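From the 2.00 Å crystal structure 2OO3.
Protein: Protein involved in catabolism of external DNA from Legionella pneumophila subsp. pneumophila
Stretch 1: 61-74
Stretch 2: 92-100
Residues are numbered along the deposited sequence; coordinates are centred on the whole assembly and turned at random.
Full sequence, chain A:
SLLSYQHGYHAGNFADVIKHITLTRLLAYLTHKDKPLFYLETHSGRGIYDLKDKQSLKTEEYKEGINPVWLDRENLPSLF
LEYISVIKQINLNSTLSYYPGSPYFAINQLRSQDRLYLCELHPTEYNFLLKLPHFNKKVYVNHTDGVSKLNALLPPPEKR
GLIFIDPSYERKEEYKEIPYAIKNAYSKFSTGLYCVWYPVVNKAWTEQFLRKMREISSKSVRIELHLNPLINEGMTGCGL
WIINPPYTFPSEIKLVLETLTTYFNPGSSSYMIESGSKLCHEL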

# COMPACT_ATOMS: atom_id res chain seq x y z
N GLU A 61 -18.42 0.01 -0.32
CA GLU A 61 -17.49 -0.85 -1.04
C GLU A 61 -16.74 -1.81 -0.11
O GLU A 61 -16.32 -2.88 -0.51
CB GLU A 61 -16.51 -0.04 -1.91
CG GLU A 61 -17.14 0.41 -3.22
CD GLU A 61 -16.15 0.78 -4.32
OE1 GLU A 61 -16.48 1.73 -5.08
OE2 GLU A 61 -15.07 0.13 -4.45
N TYR A 62 -16.63 -1.42 1.16
CA TYR A 62 -15.98 -2.28 2.14
C TYR A 62 -16.64 -3.65 2.31
O TYR A 62 -15.98 -4.62 2.66
CB TYR A 62 -15.85 -1.57 3.49
CG TYR A 62 -17.10 -1.56 4.31
CD1 TYR A 62 -17.35 -2.56 5.24
CD2 TYR A 62 -18.04 -0.53 4.17
CE1 TYR A 62 -18.51 -2.56 6.01
CE2 TYR A 62 -19.21 -0.52 4.94
CZ TYR A 62 -19.43 -1.53 5.86
OH TYR A 62 -20.58 -1.53 6.63
N LYS A 63 -17.95 -3.72 2.08
CA LYS A 63 -18.68 -5.01 2.12
C LYS A 63 -18.10 -6.11 1.22
O LYS A 63 -18.30 -7.30 1.48
CB LYS A 63 -20.14 -4.79 1.79
CG LYS A 63 -20.80 -3.90 2.79
CD LYS A 63 -22.22 -3.59 2.40
CE LYS A 63 -23.13 -4.71 2.78
NZ LYS A 63 -24.41 -4.36 2.11
N GLU A 64 -17.40 -5.69 0.17
CA GLU A 64 -16.77 -6.61 -0.78
C GLU A 64 -15.26 -6.63 -0.73
O GLU A 64 -14.62 -7.26 -1.58
CB GLU A 64 -17.18 -6.23 -2.19
CG GLU A 64 -18.62 -6.57 -2.44
CD GLU A 64 -19.03 -6.26 -3.85
OE1 GLU A 64 -18.43 -5.32 -4.46
OE2 GLU A 64 -19.94 -6.97 -4.34
N GLY A 65 -14.69 -5.93 0.25
CA GLY A 65 -13.26 -5.92 0.38
C GLY A 65 -12.97 -6.49 1.73
O GLY A 65 -12.97 -7.70 1.90
N ILE A 66 -12.71 -5.61 2.69
CA ILE A 66 -12.42 -6.02 4.04
C ILE A 66 -13.53 -6.87 4.70
O ILE A 66 -13.22 -7.78 5.47
CB ILE A 66 -12.04 -4.82 4.96
CG1 ILE A 66 -11.63 -5.28 6.37
CG2 ILE A 66 -13.18 -3.81 5.09
CD1 ILE A 66 -10.53 -6.35 6.38
N ASN A 67 -14.80 -6.58 4.45
CA ASN A 67 -15.82 -7.24 5.27
C ASN A 67 -15.80 -8.80 5.25
O ASN A 67 -15.87 -9.42 6.32
CB ASN A 67 -17.23 -6.69 5.02
CG ASN A 67 -18.12 -6.80 6.25
OD1 ASN A 67 -17.66 -6.60 7.38
ND2 ASN A 67 -19.40 -7.10 6.03
N PRO A 68 -15.73 -9.43 4.05
CA PRO A 68 -15.65 -10.92 4.05
C PRO A 68 -14.39 -11.46 4.73
O PRO A 68 -14.41 -12.53 5.35
CB PRO A 68 -15.61 -11.28 2.55
CG PRO A 68 -16.19 -10.05 1.84
CD PRO A 68 -15.77 -8.87 2.69
N VAL A 69 -13.30 -10.70 4.63
CA VAL A 69 -12.01 -11.10 5.18
C VAL A 69 -12.12 -10.99 6.70
O VAL A 69 -11.74 -11.94 7.44
CB VAL A 69 -10.84 -10.23 4.58
CG1 VAL A 69 -9.53 -10.49 5.30
CG2 VAL A 69 -10.65 -10.52 3.10
N TRP A 70 -12.66 -9.86 7.16
CA TRP A 70 -12.85 -9.59 8.57
C TRP A 70 -13.80 -10.58 9.23
O TRP A 70 -13.50 -11.11 10.31
CB TRP A 70 -13.41 -8.19 8.78
CG TRP A 70 -13.81 -7.85 10.23
CD1 TRP A 70 -15.10 -7.71 10.71
CD2 TRP A 70 -12.93 -7.60 11.35
NE1 TRP A 70 -15.06 -7.39 12.05
CE2 TRP A 70 -13.76 -7.32 12.47
CE3 TRP A 70 -11.53 -7.58 11.52
CZ2 TRP A 70 -13.23 -7.00 13.74
CZ3 TRP A 70 -11.00 -7.28 12.79
CH2 TRP A 70 -11.86 -6.99 13.88
N LEU A 71 -14.94 -10.82 8.60
CA LEU A 71 -15.91 -11.76 9.15
C LEU A 71 -15.31 -13.15 9.32
O LEU A 71 -15.65 -13.85 10.29
CB LEU A 71 -17.16 -11.82 8.26
CG LEU A 71 -18.03 -10.56 8.35
CD1 LEU A 71 -19.19 -10.65 7.40
CD2 LEU A 71 -18.52 -10.31 9.77
N ASP A 72 -14.44 -13.56 8.40
CA ASP A 72 -13.81 -14.88 8.46
C ASP A 72 -12.43 -14.89 9.09
O ASP A 72 -11.64 -15.81 8.83
CB ASP A 72 -13.70 -15.48 7.06
CG ASP A 72 -13.71 -17.00 7.07
OD1 ASP A 72 -14.34 -17.57 7.99
OD2 ASP A 72 -13.09 -17.61 6.17
N ARG A 73 -12.14 -13.90 9.93
CA ARG A 73 -10.77 -13.66 10.37
C ARG A 73 -10.13 -14.85 11.12
O ARG A 73 -8.90 -15.03 11.07
CB ARG A 73 -10.66 -12.37 11.18
CG ARG A 73 -11.41 -12.36 12.48
CD ARG A 73 -11.53 -10.93 13.01
NE ARG A 73 -12.36 -10.84 14.21
CZ ARG A 73 -13.69 -10.73 14.23
NH1 ARG A 73 -14.38 -10.71 13.10
NH2 ARG A 73 -14.33 -10.64 15.39
N GLU A 74 -10.96 -15.64 11.81
CA GLU A 74 -10.47 -16.76 12.61
C GLU A 74 -10.03 -17.92 11.74
O GLU A 74 -9.42 -18.87 12.21
CB GLU A 74 -11.52 -17.18 13.66
CG GLU A 74 -11.76 -16.10 14.74
CD GLU A 74 -10.51 -15.80 15.58
OE1 GLU A 74 -9.84 -16.78 15.99
OE2 GLU A 74 -10.19 -14.60 15.82
N LEU A 92 -14.13 -0.58 18.11
CA LEU A 92 -14.45 -0.77 19.54
C LEU A 92 -14.85 -2.20 19.86
O LEU A 92 -14.53 -2.74 20.94
CB LEU A 92 -15.54 0.20 20.01
CG LEU A 92 -15.16 1.67 20.14
CD1 LEU A 92 -16.29 2.47 20.85
CD2 LEU A 92 -13.79 1.87 20.82
N ASN A 93 -15.57 -2.80 18.93
CA ASN A 93 -15.95 -4.21 19.08
C ASN A 93 -15.77 -4.98 17.76
O ASN A 93 -14.91 -4.63 16.94
CB ASN A 93 -17.39 -4.30 19.61
CG ASN A 93 -18.36 -3.51 18.80
OD1 ASN A 93 -18.12 -3.21 17.64
ND2 ASN A 93 -19.49 -3.14 19.43
N SER A 94 -16.60 -6.02 17.56
CA SER A 94 -16.42 -6.94 16.42
C SER A 94 -17.15 -6.47 15.18
O SER A 94 -17.01 -7.06 14.12
CB SER A 94 -16.89 -8.34 16.79
OG SER A 94 -18.26 -8.29 17.15
N THR A 95 -17.94 -5.41 15.33
CA THR A 95 -18.61 -4.78 14.19
C THR A 95 -17.69 -3.72 13.57
O THR A 95 -17.15 -2.85 14.26
CB THR A 95 -19.98 -4.14 14.57
OG1 THR A 95 -20.58 -4.87 15.65
CG2 THR A 95 -20.91 -4.18 13.37
N LEU A 96 -17.53 -3.80 12.25
CA LEU A 96 -16.64 -2.90 11.55
C LEU A 96 -17.24 -1.50 11.44
O LEU A 96 -18.22 -1.29 10.72
CB LEU A 96 -16.38 -3.49 10.17
CG LEU A 96 -14.99 -3.52 9.57
CD1 LEU A 96 -13.93 -4.07 10.55
CD2 LEU A 96 -15.04 -4.35 8.29
N SER A 97 -16.66 -0.55 12.16
CA SER A 97 -17.14 0.82 12.15
C SER A 97 -16.12 1.72 11.47
O SER A 97 -16.52 2.68 10.82
CB SER A 97 -17.35 1.35 13.57
OG SER A 97 -18.43 0.67 14.21
N TYR A 98 -14.84 1.38 11.66
CA TYR A 98 -13.70 2.13 11.12
C TYR A 98 -12.78 1.24 10.33
O TYR A 98 -12.54 0.07 10.70
CB TYR A 98 -12.91 2.82 12.26
CG TYR A 98 -13.39 4.25 12.48
CD1 TYR A 98 -12.65 5.33 12.00
CD2 TYR A 98 -14.62 4.50 13.11
CE1 TYR A 98 -13.13 6.67 12.20
CE2 TYR A 98 -15.10 5.82 13.30
CZ TYR A 98 -14.35 6.88 12.84
OH TYR A 98 -14.83 8.17 13.01
N TYR A 99 -12.25 1.77 9.24
CA TYR A 99 -11.14 1.13 8.54
C TYR A 99 -9.89 2.03 8.62
O TYR A 99 -9.99 3.23 8.34
CB TYR A 99 -11.53 0.83 7.07
CG TYR A 99 -10.48 0.04 6.33
CD1 TYR A 99 -10.34 -1.33 6.55
CD2 TYR A 99 -9.59 0.66 5.46
CE1 TYR A 99 -9.37 -2.06 5.89
CE2 TYR A 99 -8.58 -0.06 4.81
CZ TYR A 99 -8.51 -1.43 5.03
OH TYR A 99 -7.52 -2.16 4.44
N PRO A 100 -8.71 1.46 8.98
CA PRO A 100 -7.50 2.30 9.06
C PRO A 100 -6.91 2.61 7.69
O PRO A 100 -7.02 1.81 6.75
CB PRO A 100 -6.52 1.45 9.88
CG PRO A 100 -7.15 0.12 10.09
CD PRO A 100 -8.44 0.06 9.31
O HOH W 1 -20.09 -2.93 9.28

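A short helix and an irregular chain segment often pack together by a simple division: one apolar side chain packs against side chains of the helix and the turn before it, and a few polar contacts fix its position. Residues 61-74 and 92-100 of this Legionella protein illustrate the principle, burying 382 Å² between them, both sides summed.

Asn 93 turns its CA-to-CB bond away from stretch 1, and its side chain serves its own loop instead: OD1 accepts a hydrogen bond from Thr 95 N at 3.2 Å. Ser 94 supplies the one direct hydrogen bond across the interface. Trp 70 NE1 donates to Ser 94 O at 2.9 Å with an N-H...O angle of 163°, the carbonyl oxygen lying at the edge of the indole, near its plane, where the N-H points. Tryptophan suits this place because it can offer a large apolar surface while its single polar group is satisfied at the ring edge. Beside the exposed Ser 94, Arg 73 NH2 lies 3.7 Å from Ser 94 CB. The arginine is itself tethered to the helix it follows, since Arg 73 NH1 donates to Trp 70 O at 3.0 Å.

Thr 95 points away, and Leu 96 points toward stretch 1, the alternation expected of an extended chain. Leu 96 is the centre of the contact, with 114 Å² covered, the most of any residue here. Its CD1 sits 3.6 Å from the centroid of the Trp 70 five-membered ring and only 2° off the ring normal, a CH-pi contact placed squarely over the face. Thus the same indole uses its edge for Ser 94 and a face for Leu 96. The other methyl, Leu 96 CD2, packs 3.7 Å from Ile 66 CG2 and 4.2 Å from Tyr 62 CD1, and lies 3.6 Å from Asn 67 OD1. Both methyls border Trp 70, CD1 over the ring face; CD2 also reaches these three neighbours. The backbone of Leu 96 is also engaged: water 1 donates to Leu 96 O at 2.9 Å and is hydrogen-bonded to Tyr 62 OH at 3.0 Å, bridging the stretches.

Ser 97 points away again, and Tyr 98 lies out of reach. In the strand, Tyr 99 turns back toward stretch 1, its CE1 4.0 Å from Ile 66 CB. The buried ring extends the apolar patch begun by Leu 96, while its hydroxyl is hydrogen-bonded elsewhere in the structure.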